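Local coordinates for protein E3 ubiquitin ligase RavN (Legionella pneumophila, PDB 5MIY) that acts as an E3 ubiquitin ligase, a bacterial effector that probably promotes transfer of ubiquitin to target proteins during infection, at residues Ile31-Ala40 against Leu82-Val92. Residues are numbered along the deposited sequence; the frame is centred on the assembly and turned at random.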
loop_
_atom_site.group_PDB
_atom_site.type_symbol
_atom_site.label_atom_id
_atom_site.label_comp_id
_atom_site.label_asym_id
_atom_site.label_seq_id
_atom_site.Cartn_x
_atom_site.Cartn_y
_atom_site.Cartn_z
ATOM N N ILE A 31 -8.576 5.424 6.270
ATOM C CA ILE A 31 -8.761 4.842 7.595
ATOM C C ILE A 31 -9.724 5.640 8.457
ATOM O O ILE A 31 -9.959 5.269 9.612
ATOM C CB ILE A 31 -7.418 4.658 8.331
ATOM C CG1 ILE A 31 -6.833 6.013 8.726
ATOM C CG2 ILE A 31 -6.433 3.860 7.475
ATOM C CD1 ILE A 31 -5.709 5.903 9.726
ATOM N N GLY A 32 -10.293 6.715 7.930
ATOM C CA GLY A 32 -11.251 7.521 8.664
ATOM C C GLY A 32 -11.664 8.689 7.799
ATOM O O GLY A 32 -11.220 8.831 6.654
ATOM N N ASP A 33 -12.527 9.533 8.355
ATOM C CA ASP A 33 -12.909 10.736 7.631
ATOM C C ASP A 33 -11.727 11.694 7.580
ATOM O O ASP A 33 -11.115 11.994 8.610
ATOM C CB ASP A 33 -14.112 11.409 8.281
ATOM C CG ASP A 33 -14.669 12.526 7.425
ATOM O OD1 ASP A 33 -15.152 12.231 6.310
ATOM O OD2 ASP A 33 -14.604 13.698 7.854
ATOM N N ASN A 34 -11.396 12.155 6.371
ATOM C CA ASN A 34 -10.241 13.030 6.132
ATOM C C ASN A 34 -8.943 12.430 6.681
ATOM O O ASN A 34 -8.008 13.154 7.033
ATOM C CB ASN A 34 -10.482 14.428 6.714
ATOM C CG ASN A 34 -9.555 15.479 6.121
ATOM O OD1 ASN A 34 -9.348 15.530 4.908
ATOM N ND2 ASN A 34 -8.987 16.319 6.978
ATOM N N LYS A 35 -8.862 11.099 6.749
ATOM C CA LYS A 35 -7.688 10.409 7.278
ATOM C C LYS A 35 -7.292 9.297 6.316
ATOM O O LYS A 35 -8.022 8.312 6.161
ATOM C CB LYS A 35 -7.954 9.852 8.679
ATOM C CG LYS A 35 -8.191 10.925 9.734
ATOM C CD LYS A 35 -8.407 10.323 11.115
ATOM C CE LYS A 35 -7.239 9.445 11.531
ATOM N NZ LYS A 35 -7.482 8.795 12.852
ATOM N N PHE A 36 -6.135 9.450 5.678
ATOM C CA PHE A 36 -5.637 8.487 4.709
ATOM C C PHE A 36 -4.239 8.033 5.106
ATOM O O PHE A 36 -3.501 8.758 5.779
ATOM C CB PHE A 36 -5.627 9.084 3.295
ATOM C CG PHE A 36 -6.977 9.559 2.831
ATOM C CD1 PHE A 36 -7.425 10.834 3.143
ATOM C CD2 PHE A 36 -7.805 8.725 2.099
ATOM C CE1 PHE A 36 -8.669 11.269 2.725
ATOM C CE2 PHE A 36 -9.053 9.152 1.680
ATOM C CZ PHE A 36 -9.486 10.428 1.995
ATOM N N SER A 37 -3.876 6.824 4.688
ATOM C CA SER A 37 -2.585 6.253 5.043
ATOM C C SER A 37 -1.873 5.760 3.792
ATOM O O SER A 37 -2.481 5.129 2.921
ATOM C CB SER A 37 -2.742 5.107 6.047
ATOM O OG SER A 37 -1.484 4.548 6.377
ATOM N N ILE A 38 -0.578 6.045 3.713
ATOM C CA ILE A 38 0.257 5.569 2.617
ATOM C C ILE A 38 0.808 4.188 2.971
ATOM O O ILE A 38 1.386 3.990 4.047
ATOM C CB ILE A 38 1.383 6.573 2.316
ATOM C CG1 ILE A 38 2.047 6.241 0.983
ATOM C CG2 ILE A 38 2.380 6.659 3.463
ATOM C CD1 ILE A 38 1.168 6.603 -0.210
ATOM N N LYS A 39 0.604 3.220 2.080
ATOM C CA LYS A 39 1.046 1.850 2.304
ATOM C C LYS A 39 2.041 1.438 1.228
ATOM O O LYS A 39 1.950 1.866 0.075
ATOM C CB LYS A 39 -0.137 0.869 2.307
ATOM C CG LYS A 39 -1.218 1.211 3.319
ATOM C CD LYS A 39 -0.676 1.179 4.746
ATOM C CE LYS A 39 -1.799 1.364 5.754
ATOM N NZ LYS A 39 -1.341 1.245 7.166
ATOM N N ALA A 40 2.992 0.594 1.613
ATOM C CA ALA A 40 3.966 0.047 0.681
ATOM C C ALA A 40 4.129 -1.441 0.961
ATOM O O ALA A 40 4.292 -1.838 2.119
ATOM C CB ALA A 40 5.309 0.763 0.804
ATOM N N LEU A 82 9.303 5.150 6.363
ATOM C CA LEU A 82 7.952 5.571 6.014
ATOM C C LEU A 82 7.089 5.694 7.262
ATOM O O LEU A 82 7.052 4.789 8.099
ATOM C CB LEU A 82 7.329 4.574 5.038
ATOM C CG LEU A 82 5.950 4.939 4.492
ATOM C CD1 LEU A 82 6.004 6.225 3.670
ATOM C CD2 LEU A 82 5.382 3.794 3.668
ATOM N N THR A 83 6.398 6.824 7.390
ATOM C CA THR A 83 5.545 7.046 8.545
ATOM C C THR A 83 4.358 6.087 8.530
ATOM O O THR A 83 3.942 5.577 7.486
ATOM C CB THR A 83 5.039 8.492 8.574
ATOM O OG1 THR A 83 4.373 8.743 9.817
ATOM C CG2 THR A 83 4.056 8.735 7.437
ATOM N N ASN A 84 3.815 5.838 9.721
ATOM C CA ASN A 84 2.579 5.086 9.881
ATOM C C ASN A 84 1.414 5.975 10.292
ATOM O O ASN A 84 0.331 5.464 10.593
ATOM C CB ASN A 84 2.765 3.962 10.902
ATOM C CG ASN A 84 2.914 2.604 10.248
ATOM O OD1 ASN A 84 1.944 2.035 9.748
ATOM N ND2 ASN A 84 4.134 2.075 10.247
ATOM N N GLN A 85 1.614 7.301 10.314
ATOM C CA GLN A 85 0.622 8.280 10.723
ATOM C C GLN A 85 -0.235 8.708 9.535
ATOM O O GLN A 85 0.249 8.763 8.400
ATOM C CB GLN A 85 1.302 9.501 11.336
ATOM C CG GLN A 85 2.050 9.203 12.628
ATOM C CD GLN A 85 1.198 8.451 13.637
ATOM O OE1 GLN A 85 1.604 7.409 14.156
ATOM N NE2 GLN A 85 0.011 8.979 13.922
ATOM N N PRO A 86 -1.505 9.019 9.770
ATOM C CA PRO A 86 -2.396 9.387 8.666
ATOM C C PRO A 86 -2.135 10.798 8.163
ATOM O O PRO A 86 -1.516 11.626 8.832
ATOM C CB PRO A 86 -3.794 9.278 9.288
ATOM C CG PRO A 86 -3.571 9.535 10.741
ATOM C CD PRO A 86 -2.207 8.985 11.067
ATOM N N ILE A 87 -2.623 11.061 6.952
ATOM C CA ILE A 87 -2.552 12.389 6.357
ATOM C C ILE A 87 -3.931 12.792 5.852
ATOM O O ILE A 87 -4.753 11.951 5.474
ATOM C CB ILE A 87 -1.506 12.470 5.220
ATOM C CG1 ILE A 87 -1.931 11.626 4.019
ATOM C CG2 ILE A 87 -0.133 12.034 5.717
ATOM C CD1 ILE A 87 -0.968 11.728 2.856
ATOM N N SER A 88 -4.176 14.100 5.852
ATOM C CA SER A 88 -5.459 14.657 5.459
ATOM C C SER A 88 -5.640 14.597 3.946
ATOM O O SER A 88 -4.684 14.425 3.185
ATOM C CB SER A 88 -5.565 16.110 5.915
ATOM O OG SER A 88 -4.811 16.944 5.047
ATOM N N LYS A 89 -6.894 14.772 3.514
ATOM C CA LYS A 89 -7.186 14.824 2.084
ATOM C C LYS A 89 -6.426 15.959 1.408
ATOM O O LYS A 89 -5.945 15.807 0.279
ATOM C CB LYS A 89 -8.692 14.982 1.860
ATOM C CG LYS A 89 -9.086 15.324 0.431
ATOM C CD LYS A 89 -10.597 15.262 0.242
ATOM C CE LYS A 89 -11.319 16.177 1.217
ATOM N NZ LYS A 89 -12.794 15.946 1.214
ATOM N N ASP A 90 -6.316 17.108 2.082
ATOM C CA ASP A 90 -5.548 18.219 1.533
ATOM C C ASP A 90 -4.089 17.826 1.354
ATOM O O ASP A 90 -3.494 18.058 0.294
ATOM C CB ASP A 90 -5.668 19.446 2.441
ATOM C CG ASP A 90 -6.956 20.217 2.216
ATOM O OD1 ASP A 90 -7.463 20.214 1.073
ATOM O OD2 ASP A 90 -7.460 20.827 3.186
ATOM N N GLN A 91 -3.501 17.214 2.386
ATOM C CA GLN A 91 -2.130 16.728 2.276
ATOM C C GLN A 91 -1.993 15.701 1.158
ATOM O O GLN A 91 -0.990 15.698 0.432
ATOM C CB GLN A 91 -1.671 16.145 3.613
ATOM C CG GLN A 91 -1.430 17.204 4.683
ATOM C CD GLN A 91 -1.308 16.614 6.076
ATOM O OE1 GLN A 91 -1.856 15.549 6.361
ATOM N NE2 GLN A 91 -0.590 17.309 6.954
ATOM N N VAL A 92 -2.992 14.823 0.995
ATOM C CA VAL A 92 -2.956 13.867 -0.110
ATOM C C VAL A 92 -2.901 14.603 -1.442
ATOM O O VAL A 92 -2.126 14.247 -2.338
ATOM C CB VAL A 92 -4.165 12.911 -0.054
ATOM C CG1 VAL A 92 -4.237 12.094 -1.328
ATOM C CG2 VAL A 92 -4.091 12.004 1.159
#
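Phe36 and Ile87 pair through their backbones in a single antiparallel bridge, a hydrogen-bonded pair that ties the residues leading into helix 89-96 to edge strand 35-41 of the chain's four-stranded antiparallel sheet. Ile87 N reaches Phe36 O at 2.7 Å, and Phe36 N returns a bond to Ile87 O at 2.9 Å. That same Ile87 O lies at the edge of the Phe36 ring, in its plane, while Phe36 CE1 meets Lys89 CB at 3.8 Å and Val92 CG2 packs on Phe36 CB. At the hairpin end, the type II turn from Gly32 to Lys35 presents Asn34, whose amide reaches the first turn of the helix with CG anti to the backbone N (chi1 -161°). Lys89 N bonds Asn34 OD1 at 2.9 Å, approaching from 50° above the amide plane. Ile31 CD1 touches Pro86 CB, and Lys35 CE touches Pro86 CG; further along the strand the Ile38 and Leu82 side chains cross at about a right angle, with Ile38 CG2 3.7 Å from Leu82 CD1. Lys89 NZ makes a salt bridge with Asp101, and Leu28 backs both Phe36 and Val92. At the helix start Ser88 is the N-cap and forms a capping box with Gln91: Ser88 N donates to Gln91 OE1, and Gln91 N to Ser88 OG at 3.0 Å.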